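Local coordinates for lumazine-binding protein (Silicibacter pomeroyi DSS-3, PDB 3FKA) that is of unknown function but has an NTF2-like fold, belongs to a putative lumazine-binding family and may bind a small molecule, at the interface of chains A and B and the interface of chains A and C. Sequence-based numbering; all coordinates share one arbitrary frame. Chains: chain A/B/C, uncharacterized NTF-2 like protein.

Contact 1: the interface of chains A and B. Residues chain A 83-85, 101-102, 113; chain B 85, 100, 102, 114, 116.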
loop_
_atom_site.group_PDB
_atom_site.type_symbol
_atom_site.label_atom_id
_atom_site.label_comp_id
_atom_site.label_asym_id
_atom_site.label_seq_id
_atom_site.Cartn_x
_atom_site.Cartn_y
_atom_site.Cartn_z
ATOM N N ILE A 83 1.062 -14.097 3.579
ATOM C CA ILE A 83 0.015 -13.515 2.742
ATOM C C ILE A 83 0.546 -12.263 2.026
ATOM O O ILE A 83 1.454 -11.588 2.522
ATOM C CB ILE A 83 -1.323 -13.212 3.523
ATOM C CG1 ILE A 83 -1.090 -12.252 4.687
ATOM C CG2 ILE A 83 -1.957 -14.537 3.962
ATOM C CD1 ILE A 83 -2.356 -11.687 5.326
ATOM N N ALA A 84 -0.027 -11.979 0.859
ATOM C CA ALA A 84 0.354 -10.817 0.059
ATOM C C ALA A 84 -0.826 -10.167 -0.633
ATOM O O ALA A 84 -1.855 -10.813 -0.843
ATOM C CB ALA A 84 1.407 -11.208 -0.979
HETATM N N MSE A 85 -0.643 -8.891 -0.973
HETATM C CA MSE A 85 -1.582 -8.048 -1.698
HETATM C C MSE A 85 -0.841 -7.454 -2.863
HETATM O O MSE A 85 0.288 -6.998 -2.688
HETATM C CB MSE A 85 -2.034 -6.855 -0.878
HETATM C CG MSE A 85 -2.852 -7.123 0.244
HETATM SE SE MSE A 85 -3.540 -5.420 0.934
HETATM C CE MSE A 85 -2.009 -4.779 1.816
ATOM N N LEU A 101 -5.134 -8.151 -6.168
ATOM C CA LEU A 101 -5.038 -9.582 -5.899
ATOM C C LEU A 101 -4.520 -9.886 -4.502
ATOM O O LEU A 101 -3.646 -9.180 -3.992
ATOM C CB LEU A 101 -4.112 -10.280 -6.901
ATOM C CG LEU A 101 -4.292 -10.030 -8.400
ATOM C CD1 LEU A 101 -3.631 -8.716 -8.816
ATOM C CD2 LEU A 101 -3.696 -11.170 -9.182
ATOM N N THR A 102 -5.086 -10.919 -3.865
ATOM C CA THR A 102 -4.632 -11.356 -2.528
ATOM C C THR A 102 -4.085 -12.762 -2.814
ATOM O O THR A 102 -4.658 -13.525 -3.610
ATOM C CB THR A 102 -5.668 -11.295 -1.405
ATOM O OG1 THR A 102 -6.829 -11.987 -1.831
ATOM C CG2 THR A 102 -6.005 -9.822 -1.055
ATOM N N VAL A 113 -5.781 -16.077 -4.180
ATOM C CA VAL A 113 -7.037 -16.342 -3.480
ATOM C C VAL A 113 -8.204 -15.548 -4.045
ATOM O O VAL A 113 -9.298 -16.062 -4.219
ATOM C CB VAL A 113 -6.864 -16.036 -1.961
ATOM C CG1 VAL A 113 -8.216 -16.103 -1.227
ATOM C CG2 VAL A 113 -5.804 -16.985 -1.349
HETATM N N MSE B 85 -8.785 -2.475 -1.456
HETATM C CA MSE B 85 -8.065 -3.532 -0.785
HETATM C C MSE B 85 -7.547 -2.904 0.507
HETATM O O MSE B 85 -6.992 -1.801 0.470
HETATM C CB MSE B 85 -7.005 -4.071 -1.709
HETATM C CG MSE B 85 -6.388 -5.304 -1.210
HETATM SE SE MSE B 85 -5.185 -6.047 -2.539
HETATM C CE MSE B 85 -4.115 -4.466 -2.994
ATOM N N PHE B 100 -6.040 -9.186 4.926
ATOM C CA PHE B 100 -6.000 -8.495 3.652
ATOM C C PHE B 100 -7.384 -8.739 3.051
ATOM O O PHE B 100 -7.712 -9.886 2.725
ATOM C CB PHE B 100 -4.919 -8.951 2.696
ATOM C CG PHE B 100 -3.511 -8.702 3.155
ATOM C CD1 PHE B 100 -3.160 -7.644 4.018
ATOM C CD2 PHE B 100 -2.481 -9.431 2.582
ATOM C CE1 PHE B 100 -1.860 -7.411 4.328
ATOM C CE2 PHE B 100 -1.190 -9.173 2.883
ATOM C CZ PHE B 100 -0.858 -8.161 3.756
ATOM N N THR B 102 -10.442 -7.758 0.129
ATOM C CA THR B 102 -10.723 -7.230 -1.217
ATOM C C THR B 102 -12.190 -6.811 -1.054
ATOM O O THR B 102 -12.984 -7.554 -0.436
ATOM C CB THR B 102 -10.507 -8.198 -2.387
ATOM O OG1 THR B 102 -11.173 -9.439 -2.136
ATOM C CG2 THR B 102 -9.022 -8.450 -2.563
ATOM N N SER B 114 -13.451 -10.946 -0.240
ATOM C CA SER B 114 -12.607 -11.974 0.323
ATOM C C SER B 114 -11.727 -11.416 1.406
ATOM O O SER B 114 -11.464 -10.217 1.447
ATOM C CB SER B 114 -11.694 -12.570 -0.769
ATOM O OG SER B 114 -10.862 -13.615 -0.254
ATOM N N VAL B 116 -8.037 -12.670 3.376
ATOM C CA VAL B 116 -6.921 -13.614 3.584
ATOM C C VAL B 116 -6.303 -13.100 4.867
ATOM O O VAL B 116 -6.352 -11.891 5.138
ATOM C CB VAL B 116 -5.866 -13.761 2.459
ATOM C CG1 VAL B 116 -6.510 -14.352 1.202
ATOM C CG2 VAL B 116 -5.155 -12.453 2.175
HETATM O O HOH W 1 -8.694 -11.578 0.158
#
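Strands 83-92, 95-106 and 109-119 of each chain pack sheet on sheet in a two-fold interface of the deposited assembly, which may be the dimer of this NTF2-like protein, and the ring of B:Phe100 lies between A:Ile83 and A:Met85. A:Ile83 CD1 lies over one face of that ring, 3.8 Å from its centroid, and selenomethionine A:Met85 covers the opposite face with CG, 3.5 Å from the centroid; both sit off-centre toward the rim. The chain of A:Met85 bends at chi3 (-76°), which carries its methyl CE along the same side to B:Phe100 CE1 at 3.6 Å. The backbone N of A:Ala84 meets the ring at its edge, in plane. An alanine in place of B:Phe100 would probably open a gap between A:Ile83 and A:Met85 and set the selenomethionine side chain free to turn. The two selenomethionines run past each other in opposite directions; with its CG anti to the backbone N (chi1 -170°), B:Met85 sets that carbon 3.6 Å from A:Met85 SE, a local departure from the two-fold. A:Thr102 and B:Thr102 also meet as twins, tip to tip, CG2 to CG2 at 3.6 Å, while A:Thr102 CB rests against B:Val116 CG2. Beyond it B:Val116 CG1 presses on A:Val113 CG1 at 3.4 Å, a tight fit. No direct polar bond crosses this patch; one water instead takes A:Thr102 OG1 at 2.8 Å, the hydroxyl B:Ser114 OG at 3.0 Å and, at longer range, the carbonyl oxygen of B:Phe100, giving the two hydroxyls a shared polar partner amid the hydrocarbon.

Contact 2: the interface of chains A and C. Residues chain A 78-80; chain C 74-75, 89.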
loop_
_atom_site.group_PDB
_atom_site.type_symbol
_atom_site.label_atom_id
_atom_site.label_comp_id
_atom_site.label_asym_id
_atom_site.label_seq_id
_atom_site.Cartn_x
_atom_site.Cartn_y
_atom_site.Cartn_z
ATOM N N SER A 78 2.597 -5.956 -1.269
ATOM C CA SER A 78 2.625 -5.933 0.206
ATOM C C SER A 78 2.648 -7.359 0.706
ATOM O O SER A 78 1.939 -8.198 0.144
ATOM C CB SER A 78 1.417 -5.226 0.783
ATOM O OG SER A 78 1.352 -3.880 0.362
ATOM N N VAL A 79 3.415 -7.626 1.761
ATOM C CA VAL A 79 3.561 -8.955 2.328
ATOM C C VAL A 79 3.548 -8.923 3.852
ATOM O O VAL A 79 4.152 -8.032 4.441
ATOM C CB VAL A 79 4.907 -9.573 1.913
ATOM C CG1 VAL A 79 5.048 -10.954 2.491
ATOM C CG2 VAL A 79 5.029 -9.610 0.383
ATOM N N GLN A 80 2.772 -9.827 4.464
ATOM C CA GLN A 80 2.728 -10.009 5.909
ATOM C C GLN A 80 2.821 -11.520 6.075
ATOM O O GLN A 80 1.883 -12.235 5.761
ATOM C CB GLN A 80 1.473 -9.430 6.547
ATOM C CG GLN A 80 1.430 -7.905 6.595
ATOM C CD GLN A 80 2.448 -7.312 7.557
ATOM O OE1 GLN A 80 2.612 -7.785 8.670
ATOM N NE2 GLN A 80 3.131 -6.271 7.135
ATOM N N ILE C 74 10.662 -6.568 3.922
ATOM C CA ILE C 74 10.052 -5.584 3.052
ATOM C C ILE C 74 8.567 -5.872 3.173
ATOM O O ILE C 74 8.083 -6.904 2.688
ATOM C CB ILE C 74 10.473 -5.693 1.576
ATOM C CG1 ILE C 74 11.928 -5.323 1.408
ATOM C CG2 ILE C 74 9.639 -4.768 0.685
ATOM C CD1 ILE C 74 12.409 -5.438 -0.043
ATOM N N SER C 75 7.852 -4.973 3.841
ATOM C CA SER C 75 6.417 -5.132 4.054
ATOM C C SER C 75 5.604 -4.612 2.899
ATOM O O SER C 75 4.490 -5.096 2.702
ATOM C CB SER C 75 5.966 -4.440 5.325
ATOM O OG SER C 75 6.480 -5.150 6.423
ATOM N N GLU C 89 10.486 -3.255 7.721
ATOM C CA GLU C 89 10.494 -3.603 9.139
ATOM C C GLU C 89 11.958 -3.905 9.390
ATOM O O GLU C 89 12.569 -4.631 8.605
ATOM C CB GLU C 89 9.553 -4.768 9.478
ATOM C CG GLU C 89 8.098 -4.398 9.155
ATOM C CD GLU C 89 7.056 -5.470 9.464
ATOM O OE1 GLU C 89 7.300 -6.346 10.318
ATOM O OE2 GLU C 89 5.941 -5.385 8.861
HETATM O O HOH W 2 2.326 -5.325 4.497
HETATM O O HOH W 3 6.368 -8.054 6.115
HETATM O O HOH W 4 4.258 -7.031 10.746
#
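The backbone N of A:Val79 donates to the carbonyl oxygen of C:Ser75 at 2.9 Å, a fairly straight bond (162° at H) whose donor stands above the carbonyl plane, 40° out of it. That same C:Ser75 O also meets a water at 2.8 Å, and the water is held in turn by the side-chain amide nitrogen of A:Gln80 (NE2) at 2.9 Å, so the main chain of chain A reaches this carbonyl directly and the A:Gln80 side chain reaches it through the water. A:Gln80 is bent at chi2 (-69°), which swings its amide toward chain C, where it crosses C:Glu89 at about a right angle. NE2 of A:Gln80 makes a weak hydrogen bond to the carboxylate oxygen OE2 of C:Glu89 at 3.4 Å. A second water ties the two groups together, 2.8 Å from A:Gln80 OE1 and 3.0 Å from C:Glu89 OE2. Within chain C, the hydroxyl OG of C:Ser75 donates to C:Glu89 OE2 from above the carboxylate plane, and this bond probably helps hold the extended glutamate in position. A third water joins C:Ser75 OG, at 2.9 Å, to the carbonyl oxygen of A:Val79. The contact joins the end of strand 72-80 in chain A to the beginning of the same strand in chain C, with C:Glu89 reaching in from strand 83-92, a meeting of strands from two copies in the deposited assembly that may or may not be used in solution.

Contact 1 and contact 2 lie about 13 Å apart, measured between the centres of their C-alpha atoms, and share no residue. Chain A is common to both, and its two patches follow each other closely in sequence: strand 72-80 ends in contact 2, and strand 83-92 begins in contact 1 after a short turn. Strand 83-92 also serves both, through different residues. Contact 1 is mainly apolar, contact 2 polar and rich in water. Each interface is two-fold symmetric, so together they could build the deposited four-chain assembly, although the structure alone does not show that this tetramer forms in solution.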